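Local coordinates for protein serine protease inhibitor 4, isoform B (PDB 4P0F) that probably inhibits serine and cysteine endopeptidases as a member of the serpin family, and is seen here in its cleaved form, at residues 269-274 / 358-363; 234-239 / 352-357. One frame throughout, in Å; residues are numbered along the deposited sequence.

Interaction 1. Residues 269-274 / 358-363; sequences LKLPRF and HPFTYV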
loop_
_atom_site.group_PDB
_atom_site.type_symbol
_atom_site.label_atom_id
_atom_site.label_comp_id
_atom_site.label_asym_id
_atom_site.label_seq_id
_atom_site.Cartn_x
_atom_site.Cartn_y
_atom_site.Cartn_z
ATOM N N LEU A 269 26.836 3.622 3.211
ATOM C CA LEU A 269 25.445 3.767 3.606
ATOM C C LEU A 269 25.281 3.769 5.113
ATOM O O LEU A 269 25.891 2.948 5.801
ATOM C CB LEU A 269 24.626 2.624 3.004
ATOM C CG LEU A 269 23.184 2.447 3.480
ATOM C CD1 LEU A 269 22.329 3.653 3.096
ATOM C CD2 LEU A 269 22.614 1.159 2.898
ATOM N N LYS A 270 24.460 4.688 5.624
ATOM C CA LYS A 270 23.960 4.581 6.994
ATOM C C LYS A 270 22.444 4.681 6.954
ATOM O O LYS A 270 21.887 5.611 6.380
ATOM C CB LYS A 270 24.559 5.650 7.917
ATOM C CG LYS A 270 26.037 5.453 8.202
ATOM C CD LYS A 270 26.607 6.612 8.998
ATOM C CE LYS A 270 27.599 6.131 10.039
ATOM N NZ LYS A 270 28.787 5.453 9.455
ATOM N N LEU A 271 21.783 3.704 7.563
ATOM C CA LEU A 271 20.327 3.595 7.517
ATOM C C LEU A 271 19.794 3.267 8.902
ATOM O O LEU A 271 20.326 2.381 9.556
ATOM C CB LEU A 271 19.910 2.505 6.530
ATOM C CG LEU A 271 18.418 2.337 6.264
ATOM C CD1 LEU A 271 17.885 3.554 5.521
ATOM C CD2 LEU A 271 18.197 1.084 5.452
ATOM N N PRO A 272 18.746 3.971 9.358
ATOM C CA PRO A 272 18.193 3.601 10.668
ATOM C C PRO A 272 17.557 2.221 10.656
ATOM O O PRO A 272 16.960 1.813 9.658
ATOM C CB PRO A 272 17.124 4.674 10.933
ATOM C CG PRO A 272 17.365 5.756 9.919
ATOM C CD PRO A 272 18.023 5.102 8.750
ATOM N N ARG A 273 17.707 1.510 11.767
ATOM C CA ARG A 273 16.945 0.310 12.036
ATOM C C ARG A 273 15.600 0.781 12.594
ATOM O O ARG A 273 15.528 1.237 13.735
ATOM C CB ARG A 273 17.698 -0.597 13.024
ATOM C CG ARG A 273 17.066 -1.964 13.270
ATOM C CD ARG A 273 17.959 -2.857 14.162
ATOM N NE ARG A 273 18.038 -2.350 15.523
ATOM C CZ ARG A 273 19.098 -2.437 16.320
ATOM N NH1 ARG A 273 20.241 -2.996 15.909
ATOM N NH2 ARG A 273 19.016 -1.941 17.545
ATOM N N PHE A 274 14.547 0.709 11.785
ATOM C CA PHE A 274 13.282 1.329 12.172
ATOM C C PHE A 274 12.080 0.470 11.851
ATOM O O PHE A 274 12.156 -0.482 11.078
ATOM C CB PHE A 274 13.140 2.706 11.493
ATOM C CG PHE A 274 12.759 2.648 10.027
ATOM C CD1 PHE A 274 13.726 2.548 9.042
ATOM C CD2 PHE A 274 11.428 2.735 9.642
ATOM C CE1 PHE A 274 13.376 2.514 7.694
ATOM C CE2 PHE A 274 11.071 2.694 8.303
ATOM C CZ PHE A 274 12.041 2.586 7.326
ATOM N N HIS A 358 18.169 11.959 8.454
ATOM C CA HIS A 358 17.146 12.986 8.560
ATOM C C HIS A 358 15.991 12.506 7.688
ATOM O O HIS A 358 16.131 11.480 7.023
ATOM C CB HIS A 358 17.697 14.366 8.164
ATOM C CG HIS A 358 18.199 14.456 6.756
ATOM N ND1 HIS A 358 19.542 14.445 6.441
ATOM C CD2 HIS A 358 17.541 14.598 5.583
ATOM C CE1 HIS A 358 19.685 14.561 5.133
ATOM N NE2 HIS A 358 18.486 14.655 4.589
ATOM N N PRO A 359 14.837 13.198 7.719
ATOM C CA PRO A 359 13.645 12.594 7.105
ATOM C C PRO A 359 13.781 12.236 5.625
ATOM O O PRO A 359 14.377 12.985 4.838
ATOM C CB PRO A 359 12.575 13.671 7.313
ATOM C CG PRO A 359 12.977 14.310 8.598
ATOM C CD PRO A 359 14.484 14.387 8.518
ATOM N N PHE A 360 13.222 11.083 5.265
ATOM C CA PHE A 360 13.321 10.557 3.913
ATOM C C PHE A 360 12.065 9.800 3.518
ATOM O O PHE A 360 11.206 9.493 4.360
ATOM C CB PHE A 360 14.557 9.655 3.758
ATOM C CG PHE A 360 14.575 8.444 4.665
ATOM C CD1 PHE A 360 13.997 7.242 4.266
ATOM C CD2 PHE A 360 15.201 8.500 5.898
ATOM C CE1 PHE A 360 14.033 6.134 5.095
ATOM C CE2 PHE A 360 15.237 7.397 6.725
ATOM C CZ PHE A 360 14.650 6.213 6.321
ATOM N N THR A 361 11.933 9.545 2.220
ATOM C CA THR A 361 10.831 8.752 1.712
ATOM C C THR A 361 11.412 7.468 1.131
ATOM O O THR A 361 12.596 7.397 0.785
ATOM C CB THR A 361 9.983 9.538 0.670
ATOM O OG1 THR A 361 8.893 8.723 0.219
ATOM C CG2 THR A 361 10.799 9.931 -0.498
ATOM N N TYR A 362 10.596 6.425 1.090
ATOM C CA TYR A 362 11.059 5.133 0.611
ATOM C C TYR A 362 9.927 4.402 -0.107
ATOM O O TYR A 362 8.740 4.652 0.131
ATOM C CB TYR A 362 11.615 4.279 1.766
ATOM C CG TYR A 362 10.592 3.951 2.824
ATOM C CD1 TYR A 362 9.738 2.868 2.669
ATOM C CD2 TYR A 362 10.452 4.740 3.954
ATOM C CE1 TYR A 362 8.788 2.569 3.617
ATOM C CE2 TYR A 362 9.497 4.448 4.914
ATOM C CZ TYR A 362 8.667 3.361 4.737
ATOM O OH TYR A 362 7.706 3.071 5.679
ATOM N N VAL A 363 10.323 3.514 -1.007
ATOM C CA VAL A 363 9.410 2.723 -1.815
ATOM C C VAL A 363 9.953 1.312 -1.932
ATOM O O VAL A 363 11.133 1.118 -2.206
ATOM C CB VAL A 363 9.240 3.308 -3.232
ATOM C CG1 VAL A 363 8.069 2.621 -3.954
ATOM C CG2 VAL A 363 9.031 4.806 -3.176
#
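Where strand 263-281 goes from sheet C to sheet A of the serpin fold, F274 meets F360 at the start of strand 360-366, which with 370-377 forms the C-terminal pair of strands of sheet B. The contact is wholly apolar and rests on three aromatic rings with a leucine and a proline beside them. F274 and F360 cross obliquely: CE1 of F274 comes to the edge of the F360 ring, 4.1 Å from CZ of F360. On F274, CZ lies 4.0 Å from CE2 of Y362; these two rings make an oblique pair, their centroids 5.7 Å apart and their planes inclined at 56°. Two residues beyond F360 in an extended strand, Y362 points its CB the same way, toward segment 269-274; both have CG between the backbone N and the carbonyl carbon (chi1 60° and 62°), and the rings lie beside F274. P272 reaches F360 tip to tip, with CD 4.1 Å from CE2 of F360; its rigid ring offers an apolar surface without a backbone N-H to satisfy. The branched end of L271 adds CD1 at 4.3 Å from CZ of F360. Around this cluster, I234 of strand 230-237 touches both L271 and F360, V377 of strand 370-377 touches F274 and F360, and M201 and M202 of strand 197-213 pack on P272 and L271 respectively.

Interaction 2. Residues 234-239 / 352-357; sequences IVLPNT and IEFFAD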
loop_
_atom_site.group_PDB
_atom_site.type_symbol
_atom_site.label_atom_id
_atom_site.label_comp_id
_atom_site.label_asym_id
_atom_site.label_seq_id
_atom_site.Cartn_x
_atom_site.Cartn_y
_atom_site.Cartn_z
ATOM N N ILE A 234 15.310 4.428 -1.550
ATOM C CA ILE A 234 15.324 5.504 -0.561
ATOM C C ILE A 234 15.595 6.808 -1.294
ATOM O O ILE A 234 16.550 6.884 -2.056
ATOM C CB ILE A 234 16.411 5.276 0.514
ATOM C CG1 ILE A 234 16.212 3.917 1.192
ATOM C CG2 ILE A 234 16.380 6.379 1.552
ATOM C CD1 ILE A 234 17.436 3.407 1.896
ATOM N N VAL A 235 14.749 7.814 -1.083
ATOM C CA VAL A 235 14.978 9.133 -1.660
ATOM C C VAL A 235 15.171 10.106 -0.515
ATOM O O VAL A 235 14.287 10.316 0.307
ATOM C CB VAL A 235 13.831 9.586 -2.573
ATOM C CG1 VAL A 235 14.267 10.794 -3.378
ATOM C CG2 VAL A 235 13.414 8.449 -3.495
ATOM N N LEU A 236 16.364 10.684 -0.480
ATOM C CA LEU A 236 16.862 11.465 0.637
ATOM C C LEU A 236 17.052 12.927 0.229
ATOM O O LEU A 236 17.886 13.222 -0.633
ATOM C CB LEU A 236 18.195 10.879 1.108
ATOM C CG LEU A 236 18.863 11.516 2.311
ATOM C CD1 LEU A 236 18.042 11.317 3.574
ATOM C CD2 LEU A 236 20.274 10.916 2.484
ATOM N N PRO A 237 16.289 13.850 0.836
ATOM C CA PRO A 237 16.543 15.271 0.563
ATOM C C PRO A 237 17.979 15.663 0.897
ATOM O O PRO A 237 18.571 15.068 1.801
ATOM C CB PRO A 237 15.556 15.996 1.483
ATOM C CG PRO A 237 14.489 14.996 1.782
ATOM C CD PRO A 237 15.147 13.651 1.744
ATOM N N ASN A 238 18.532 16.644 0.191
ATOM C CA ASN A 238 19.898 17.090 0.472
ATOM C C ASN A 238 19.991 17.906 1.759
ATOM O O ASN A 238 21.074 18.055 2.321
ATOM C CB ASN A 238 20.454 17.924 -0.688
ATOM C CG ASN A 238 20.714 17.106 -1.943
ATOM O OD1 ASN A 238 20.858 15.887 -1.897
ATOM N ND2 ASN A 238 20.803 17.794 -3.080
ATOM N N THR A 239 18.862 18.454 2.211
ATOM C CA THR A 239 18.831 19.258 3.433
ATOM C C THR A 239 17.994 18.573 4.502
ATOM O O THR A 239 17.075 17.818 4.203
ATOM C CB THR A 239 18.252 20.666 3.195
ATOM O OG1 THR A 239 16.892 20.550 2.762
ATOM C CG2 THR A 239 19.068 21.430 2.156
ATOM N N ILE A 352 30.766 7.341 -2.163
ATOM C CA ILE A 352 29.763 8.359 -1.900
ATOM C C ILE A 352 29.079 8.047 -0.573
ATOM O O ILE A 352 28.691 6.907 -0.328
ATOM C CB ILE A 352 28.737 8.415 -3.051
ATOM C CG1 ILE A 352 29.425 8.940 -4.314
ATOM C CG2 ILE A 352 27.526 9.284 -2.684
ATOM C CD1 ILE A 352 28.587 8.855 -5.569
ATOM N N GLU A 353 28.937 9.056 0.283
ATOM C CA GLU A 353 28.191 8.891 1.529
ATOM C C GLU A 353 26.694 9.058 1.287
ATOM O O GLU A 353 26.250 9.987 0.606
ATOM C CB GLU A 353 28.673 9.891 2.576
ATOM C CG GLU A 353 30.139 9.707 2.937
ATOM C CD GLU A 353 30.570 10.584 4.086
ATOM O OE1 GLU A 353 29.877 11.584 4.365
ATOM O OE2 GLU A 353 31.595 10.264 4.716
ATOM N N PHE A 354 25.920 8.128 1.834
ATOM C CA PHE A 354 24.473 8.200 1.791
ATOM C C PHE A 354 23.981 7.903 3.197
ATOM O O PHE A 354 23.805 6.743 3.563
ATOM C CB PHE A 354 23.905 7.212 0.772
ATOM C CG PHE A 354 22.453 7.426 0.458
ATOM C CD1 PHE A 354 21.470 6.953 1.298
ATOM C CD2 PHE A 354 22.072 8.095 -0.695
ATOM C CE1 PHE A 354 20.123 7.148 1.010
ATOM C CE2 PHE A 354 20.739 8.287 -0.991
ATOM C CZ PHE A 354 19.756 7.814 -0.143
ATOM N N PHE A 355 23.832 8.958 3.995
ATOM C CA PHE A 355 23.542 8.831 5.422
ATOM C C PHE A 355 22.110 9.272 5.643
ATOM O O PHE A 355 21.816 10.468 5.606
ATOM C CB PHE A 355 24.489 9.687 6.282
ATOM C CG PHE A 355 25.950 9.270 6.236
ATOM C CD1 PHE A 355 26.356 8.096 5.619
ATOM C CD2 PHE A 355 26.916 10.070 6.830
ATOM C CE1 PHE A 355 27.695 7.729 5.595
ATOM C CE2 PHE A 355 28.254 9.710 6.807
ATOM C CZ PHE A 355 28.644 8.541 6.188
ATOM N N ALA A 356 21.218 8.313 5.857
ATOM C CA ALA A 356 19.792 8.611 5.997
ATOM C C ALA A 356 19.480 9.020 7.432
ATOM O O ALA A 356 18.751 8.322 8.169
ATOM C CB ALA A 356 18.962 7.416 5.581
ATOM N N ASP A 357 20.062 10.143 7.837
ATOM C CA ASP A 357 19.997 10.586 9.224
ATOM C C ASP A 357 19.109 11.807 9.381
ATOM O O ASP A 357 19.286 12.604 10.304
ATOM C CB ASP A 357 21.405 10.879 9.764
ATOM C CG ASP A 357 22.126 11.986 9.002
ATOM O OD1 ASP A 357 21.543 12.609 8.092
ATOM O OD2 ASP A 357 23.298 12.248 9.338
#
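The ring of F354 carries L236 on one face and I234 at its edge. CD2 of L236 sits 4.1 Å from the centroid of the F354 ring and 13° off its normal, a CH-pi contact, while CG2 of I234 lies in the ring plane, 3.9 Å from CE1 of F354. On the neighbouring F355 ring, CB of E353 lies over one face and the ammonium group of K270 comes to the opposite one, a cation-pi pair. CG of F354 is anti to the backbone N (chi1 -168°), and the ring beyond it reaches strand 230-237, where CB of L236 lies 3.7 Å from CZ of F354. L236 is itself wedged between ring and chain: CD2 is 3.5 Å from O of F355, and CD1 is 4.0 Å from CA of A356. A356 points its CB toward L236, and with only a methyl there CD1 can come so close. It centres an inverse gamma turn, closed by a weak bond from D357 N to F355 O. An alanine in place of F354 removes the ring that L236 CD2 covers and I234 CG2 borders, and would probably open a gap between the strands. Side chains of M219 and L221 (strand 218-224) and of V267 and L269 (strand 263-281) also touch that of F354. The axes of strands 234-237 and 352-355 cross at 93°, 9.1 Å apart, so side chains rather than backbone pairing join them. Such near-orthogonal packing belongs to the serpin fold: strand 352-355 of sheet C, first after the reactive loop, packs on strand 230-237 of sheet B.

Overall arrangement
From the N terminus the order is 234-239, 269-274, 352-357 and 358-363, so the two contacts alternate and their loops cross. Interaction 2 closes a loop of 112 intervening residues and interaction 1 one of 83; both loops include strands 311-324 and 328-341, the latter, in a cleaved serpin, the inserted reactive loop. The second segments follow directly on one another, carrying the chain from strand 352-355, beside strand 263-281, to strand 360-366, beside strand 230-237. Both contacts tie sheet C to sheet B, interaction 1 where strand 263-281 leaves sheet C. Probable hydrogen bonds from H358 NE2 to P237 O and from A356 N to K270 O fasten this crossing piece to both first segments.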